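Local coordinates for extracellular solute-binding protein family 5 (PDB 4ONY) that probably binds a peptide or related solute in the periplasm and delivers it to an ABC transporter for uptake across the inner membrane, at residues I298-M310 with K579-W591. Sequence-based numbering, arbitrary orientation.
Sequences IKDTFEKGTPADM and KTPLSGYQLPAWW
F302, on strand 297-302, sets its ring against Y585, T580 and W590, and this is the tightly packed end of the contact. The CB of Y585 sits squarely over one face, 3.7 Å from the F302 ring centroid and 3° off its normal, a CH-pi contact. The backbone directs this CB at F302; chi1 of 66° then sets the phenol ring between the backbone N and carbonyl carbon of Y585, and its hydroxyl end leads away. At the ring's edge, T580 OG1 comes in plane to 3.5 Å from F302 CD2, while W590 CZ2 meets F302 CZ obliquely at 3.6 Å. Flat aromatic groups suit this cluster of F302, Y585 and W590, where F302 and W590 are buried; H576 extends it by an edge-to-face contact with F302.

The partly exposed K304-T306 side is looser, held chiefly by backbone bonds and water. The type I turn from P581 to G584 offers L582 O to G305 N at 2.8 Å and, more weakly, to T306 N. G584 adopts a positive phi of 96°, where a CB would jam against the preceding carbonyl O, and its CA lies 3.7 Å from K304 CB. G305, lacking a CB that would collide with L582 CD1, lets that methyl lie 3.9 Å from its CA. One water links T306 OG1 with S583 O; S583 OG itself bonds R92 O. The contact thus fastens a turn in the loop between strands 574-575 and 591-592 to the chain leaving strand 297-302 for strand 310-315, a link between two sheets of this family 5 solute-binding fold.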
loop_
_atom_site.group_PDB
_atom_site.type_symbol
_atom_site.label_atom_id
_atom_site.label_comp_id
_atom_site.label_asym_id
_atom_site.label_seq_id
_atom_site.Cartn_x
_atom_site.Cartn_y
_atom_site.Cartn_z
ATOM N N ILE A 298 2.484 -15.180 21.959
ATOM C CA ILE A 298 2.973 -15.886 20.816
ATOM C C ILE A 298 3.458 -14.878 19.800
ATOM O O ILE A 298 2.733 -13.967 19.428
ATOM C CB ILE A 298 1.863 -16.775 20.230
ATOM C CG1 ILE A 298 1.448 -17.771 21.318
ATOM C CG2 ILE A 298 2.386 -17.578 19.035
ATOM C CD1 ILE A 298 0.231 -18.611 20.958
ATOM N N LYS A 299 4.684 -15.067 19.312
ATOM C CA LYS A 299 5.202 -14.302 18.179
ATOM C C LYS A 299 4.778 -14.943 16.858
ATOM O O LYS A 299 5.417 -15.900 16.406
ATOM C CB LYS A 299 6.732 -14.208 18.282
ATOM C CG LYS A 299 7.191 -13.506 19.543
ATOM C CD LYS A 299 8.707 -13.440 19.628
ATOM C CE LYS A 299 9.201 -12.333 18.726
ATOM N NZ LYS A 299 10.596 -12.574 18.376
ATOM N N ASP A 300 3.712 -14.443 16.234
ATOM C CA ASP A 300 3.223 -15.036 14.998
ATOM C C ASP A 300 3.939 -14.411 13.799
ATOM O O ASP A 300 4.277 -13.227 13.821
ATOM C CB ASP A 300 1.738 -14.778 14.773
ATOM C CG ASP A 300 0.858 -15.905 15.203
ATOM O OD1 ASP A 300 1.362 -16.982 15.493
ATOM O OD2 ASP A 300 -0.366 -15.719 15.270
ATOM N N THR A 301 4.106 -15.199 12.754
ATOM C CA THR A 301 4.558 -14.690 11.506
ATOM C C THR A 301 3.661 -15.141 10.344
ATOM O O THR A 301 3.058 -16.216 10.389
ATOM C CB THR A 301 5.972 -15.138 11.224
ATOM O OG1 THR A 301 5.918 -16.499 10.825
ATOM C CG2 THR A 301 6.890 -14.950 12.441
ATOM N N PHE A 302 3.574 -14.283 9.331
ATOM C CA PHE A 302 2.729 -14.511 8.169
ATOM C C PHE A 302 3.466 -14.114 6.888
ATOM O O PHE A 302 4.411 -13.348 6.930
ATOM C CB PHE A 302 1.482 -13.639 8.276
ATOM C CG PHE A 302 0.720 -13.793 9.569
ATOM C CD1 PHE A 302 1.036 -13.013 10.657
ATOM C CD2 PHE A 302 -0.313 -14.680 9.685
ATOM C CE1 PHE A 302 0.365 -13.139 11.855
ATOM C CE2 PHE A 302 -1.011 -14.817 10.854
ATOM C CZ PHE A 302 -0.643 -14.060 11.964
ATOM N N GLU A 303 3.047 -14.665 5.753
ATOM C CA GLU A 303 3.571 -14.222 4.490
ATOM C C GLU A 303 2.442 -13.712 3.691
ATOM O O GLU A 303 1.294 -14.049 3.949
ATOM C CB GLU A 303 4.246 -15.362 3.737
ATOM C CG GLU A 303 5.504 -15.819 4.410
ATOM C CD GLU A 303 6.110 -17.020 3.701
ATOM O OE1 GLU A 303 5.693 -18.166 4.038
ATOM O OE2 GLU A 303 6.988 -16.794 2.843
ATOM N N LYS A 304 2.757 -12.882 2.735
ATOM C CA LYS A 304 1.733 -12.305 1.896
ATOM C C LYS A 304 2.259 -12.280 0.473
ATOM O O LYS A 304 3.469 -12.288 0.258
ATOM C CB LYS A 304 1.358 -10.912 2.396
ATOM C CG LYS A 304 2.455 -9.861 2.278
ATOM C CD LYS A 304 1.971 -8.577 2.941
ATOM C CE LYS A 304 3.007 -7.457 2.904
ATOM N NZ LYS A 304 3.029 -6.792 1.579
ATOM N N GLY A 305 1.332 -12.252 -0.479
ATOM C CA GLY A 305 1.651 -12.176 -1.867
ATOM C C GLY A 305 1.396 -10.808 -2.497
ATOM O O GLY A 305 1.673 -10.624 -3.668
ATOM N N THR A 306 0.888 -9.846 -1.734
ATOM C CA THR A 306 0.952 -8.448 -2.147
ATOM C C THR A 306 2.443 -7.990 -2.039
ATOM O O THR A 306 3.227 -8.512 -1.237
ATOM C CB THR A 306 0.074 -7.551 -1.276
ATOM O OG1 THR A 306 0.404 -7.772 0.093
ATOM C CG2 THR A 306 -1.373 -7.858 -1.504
ATOM N N PRO A 307 2.849 -7.066 -2.886
ATOM C CA PRO A 307 4.272 -6.695 -2.894
ATOM C C PRO A 307 4.746 -5.974 -1.633
ATOM O O PRO A 307 3.960 -5.410 -0.895
ATOM C CB PRO A 307 4.401 -5.752 -4.090
ATOM C CG PRO A 307 3.007 -5.298 -4.411
ATOM C CD PRO A 307 2.046 -6.314 -3.865
ATOM N N ALA A 308 6.045 -6.050 -1.410
ATOM C CA ALA A 308 6.680 -5.301 -0.342
ATOM C C ALA A 308 6.998 -3.905 -0.899
ATOM O O ALA A 308 7.445 -3.778 -2.062
ATOM C CB ALA A 308 7.947 -6.017 0.076
ATOM N N ASP A 309 6.739 -2.862 -0.120
ATOM C CA ASP A 309 6.963 -1.500 -0.564
ATOM C C ASP A 309 8.456 -1.337 -0.901
ATOM O O ASP A 309 9.318 -1.847 -0.181
ATOM C CB ASP A 309 6.556 -0.517 0.529
ATOM C CG ASP A 309 5.041 -0.368 0.668
ATOM O OD1 ASP A 309 4.236 -0.878 -0.171
ATOM O OD2 ASP A 309 4.671 0.301 1.623
ATOM N N MET A 310 8.752 -0.635 -1.981
ATOM C CA MET A 310 10.142 -0.249 -2.271
ATOM C C MET A 310 10.703 0.730 -1.226
ATOM O O MET A 310 10.020 1.667 -0.790
ATOM C CB MET A 310 10.219 0.394 -3.642
ATOM C CG MET A 310 11.602 0.852 -4.084
ATOM S SD MET A 310 12.976 -0.310 -4.093
ATOM C CE MET A 310 12.448 -1.321 -5.480
ATOM N N LYS A 579 -5.483 -20.581 7.679
ATOM C CA LYS A 579 -5.238 -19.936 6.375
ATOM C C LYS A 579 -4.989 -18.425 6.497
ATOM O O LYS A 579 -5.674 -17.705 7.258
ATOM C CB LYS A 579 -6.418 -20.148 5.425
ATOM C CG LYS A 579 -6.587 -21.565 5.001
ATOM C CD LYS A 579 -7.826 -21.765 4.127
ATOM C CE LYS A 579 -7.536 -21.451 2.678
ATOM N NZ LYS A 579 -7.949 -22.611 1.844
ATOM N N THR A 580 -4.024 -17.971 5.709
ATOM C CA THR A 580 -3.701 -16.568 5.568
ATOM C C THR A 580 -3.843 -16.218 4.092
ATOM O O THR A 580 -3.233 -16.859 3.262
ATOM C CB THR A 580 -2.256 -16.321 5.983
ATOM O OG1 THR A 580 -2.104 -16.633 7.371
ATOM C CG2 THR A 580 -1.906 -14.848 5.750
ATOM N N PRO A 581 -4.641 -15.205 3.762
ATOM C CA PRO A 581 -4.862 -14.948 2.367
ATOM C C PRO A 581 -3.743 -14.146 1.702
ATOM O O PRO A 581 -2.756 -13.778 2.344
ATOM C CB PRO A 581 -6.163 -14.153 2.389
ATOM C CG PRO A 581 -6.119 -13.393 3.658
ATOM C CD PRO A 581 -5.411 -14.296 4.634
ATOM N N LEU A 582 -3.915 -13.886 0.420
ATOM C CA LEU A 582 -2.962 -13.143 -0.413
ATOM C C LEU A 582 -2.484 -11.856 0.224
ATOM O O LEU A 582 -1.287 -11.520 0.120
ATOM C CB LEU A 582 -3.611 -12.834 -1.755
ATOM C CG LEU A 582 -2.734 -12.308 -2.931
ATOM C CD1 LEU A 582 -1.738 -13.371 -3.336
ATOM C CD2 LEU A 582 -3.658 -11.923 -4.071
ATOM N N SER A 583 -3.406 -11.120 0.883
ATOM C CA SER A 583 -3.061 -9.819 1.467
ATOM C C SER A 583 -2.375 -9.893 2.824
ATOM O O SER A 583 -2.004 -8.871 3.374
ATOM C CB SER A 583 -4.262 -8.908 1.579
ATOM O OG SER A 583 -4.825 -8.577 0.324
ATOM N N GLY A 584 -2.169 -11.090 3.354
ATOM C CA GLY A 584 -1.517 -11.227 4.634
ATOM C C GLY A 584 -2.566 -11.358 5.728
ATOM O O GLY A 584 -3.736 -11.615 5.432
ATOM N N TYR A 585 -2.160 -11.226 6.986
ATOM C CA TYR A 585 -3.091 -11.487 8.088
ATOM C C TYR A 585 -4.267 -10.508 7.990
ATOM O O TYR A 585 -4.092 -9.370 7.566
ATOM C CB TYR A 585 -2.393 -11.414 9.485
ATOM C CG TYR A 585 -1.904 -9.990 9.824
ATOM C CD1 TYR A 585 -2.753 -9.063 10.391
ATOM C CD2 TYR A 585 -0.613 -9.611 9.521
ATOM C CE1 TYR A 585 -2.329 -7.753 10.643
ATOM C CE2 TYR A 585 -0.149 -8.330 9.770
ATOM C CZ TYR A 585 -1.018 -7.392 10.312
ATOM O OH TYR A 585 -0.580 -6.130 10.561
ATOM N N GLN A 586 -5.439 -10.929 8.467
ATOM C CA GLN A 586 -6.638 -10.106 8.420
ATOM C C GLN A 586 -7.322 -10.089 9.796
ATOM O O GLN A 586 -8.030 -11.017 10.159
ATOM C CB GLN A 586 -7.589 -10.709 7.391
ATOM C CG GLN A 586 -7.067 -10.740 5.995
ATOM C CD GLN A 586 -6.857 -9.363 5.479
ATOM O OE1 GLN A 586 -7.753 -8.531 5.560
ATOM N NE2 GLN A 586 -5.664 -9.090 4.951
ATOM N N LEU A 587 -7.064 -9.031 10.557
ATOM C CA LEU A 587 -7.589 -8.900 11.903
ATOM C C LEU A 587 -9.087 -9.086 12.011
ATOM O O LEU A 587 -9.565 -9.628 13.022
ATOM C CB LEU A 587 -7.217 -7.549 12.516
ATOM C CG LEU A 587 -5.735 -7.288 12.721
ATOM C CD1 LEU A 587 -5.569 -6.017 13.532
ATOM C CD2 LEU A 587 -5.072 -8.474 13.448
ATOM N N PRO A 588 -9.872 -8.610 11.000
ATOM C CA PRO A 588 -11.318 -8.785 11.097
ATOM C C PRO A 588 -11.790 -10.258 11.108
ATOM O O PRO A 588 -12.937 -10.505 11.433
ATOM C CB PRO A 588 -11.850 -8.080 9.841
ATOM C CG PRO A 588 -10.823 -7.057 9.536
ATOM C CD PRO A 588 -9.505 -7.693 9.910
ATOM N N ALA A 589 -10.926 -11.197 10.707
ATOM C CA ALA A 589 -11.226 -12.606 10.787
ATOM C C ALA A 589 -10.713 -13.260 12.085
ATOM O O ALA A 589 -10.928 -14.476 12.315
ATOM C CB ALA A 589 -10.624 -13.289 9.588
ATOM N N TRP A 590 -10.041 -12.490 12.949
ATOM C CA TRP A 590 -9.549 -13.047 14.211
ATOM C C TRP A 590 -10.705 -13.112 15.238
ATOM O O TRP A 590 -11.797 -12.514 15.019
ATOM C CB TRP A 590 -8.357 -12.213 14.743
ATOM C CG TRP A 590 -7.122 -12.348 13.848
ATOM C CD1 TRP A 590 -7.110 -12.687 12.537
ATOM C CD2 TRP A 590 -5.763 -12.147 14.223
ATOM N NE1 TRP A 590 -5.826 -12.693 12.056
ATOM C CE2 TRP A 590 -4.976 -12.363 13.072
ATOM C CE3 TRP A 590 -5.129 -11.783 15.411
ATOM C CZ2 TRP A 590 -3.596 -12.268 13.086
ATOM C CZ3 TRP A 590 -3.751 -11.650 15.423
ATOM C CH2 TRP A 590 -2.997 -11.911 14.276
ATOM N N TRP A 591 -10.461 -13.810 16.332
ATOM C CA TRP A 591 -11.472 -14.013 17.383
ATOM C C TRP A 591 -10.833 -14.178 18.751
ATOM O O TRP A 591 -9.594 -14.231 18.904
ATOM C CB TRP A 591 -12.403 -15.205 17.046
ATOM C CG TRP A 591 -11.759 -16.561 17.041
ATOM C CD1 TRP A 591 -11.571 -17.369 18.118
ATOM C CD2 TRP A 591 -11.211 -17.260 15.927
ATOM N NE1 TRP A 591 -10.959 -18.521 17.753
ATOM C CE2 TRP A 591 -10.717 -18.488 16.406
ATOM C CE3 TRP A 591 -11.073 -16.968 14.571
ATOM C CZ2 TRP A 591 -10.131 -19.449 15.563
ATOM C CZ3 TRP A 591 -10.465 -17.926 13.728
ATOM C CH2 TRP A 591 -10.007 -19.137 14.232
HETATM O O HOH W 1 -0.624 -15.343 2.505
HETATM O O HOH W 2 -1.351 -6.646 1.954
#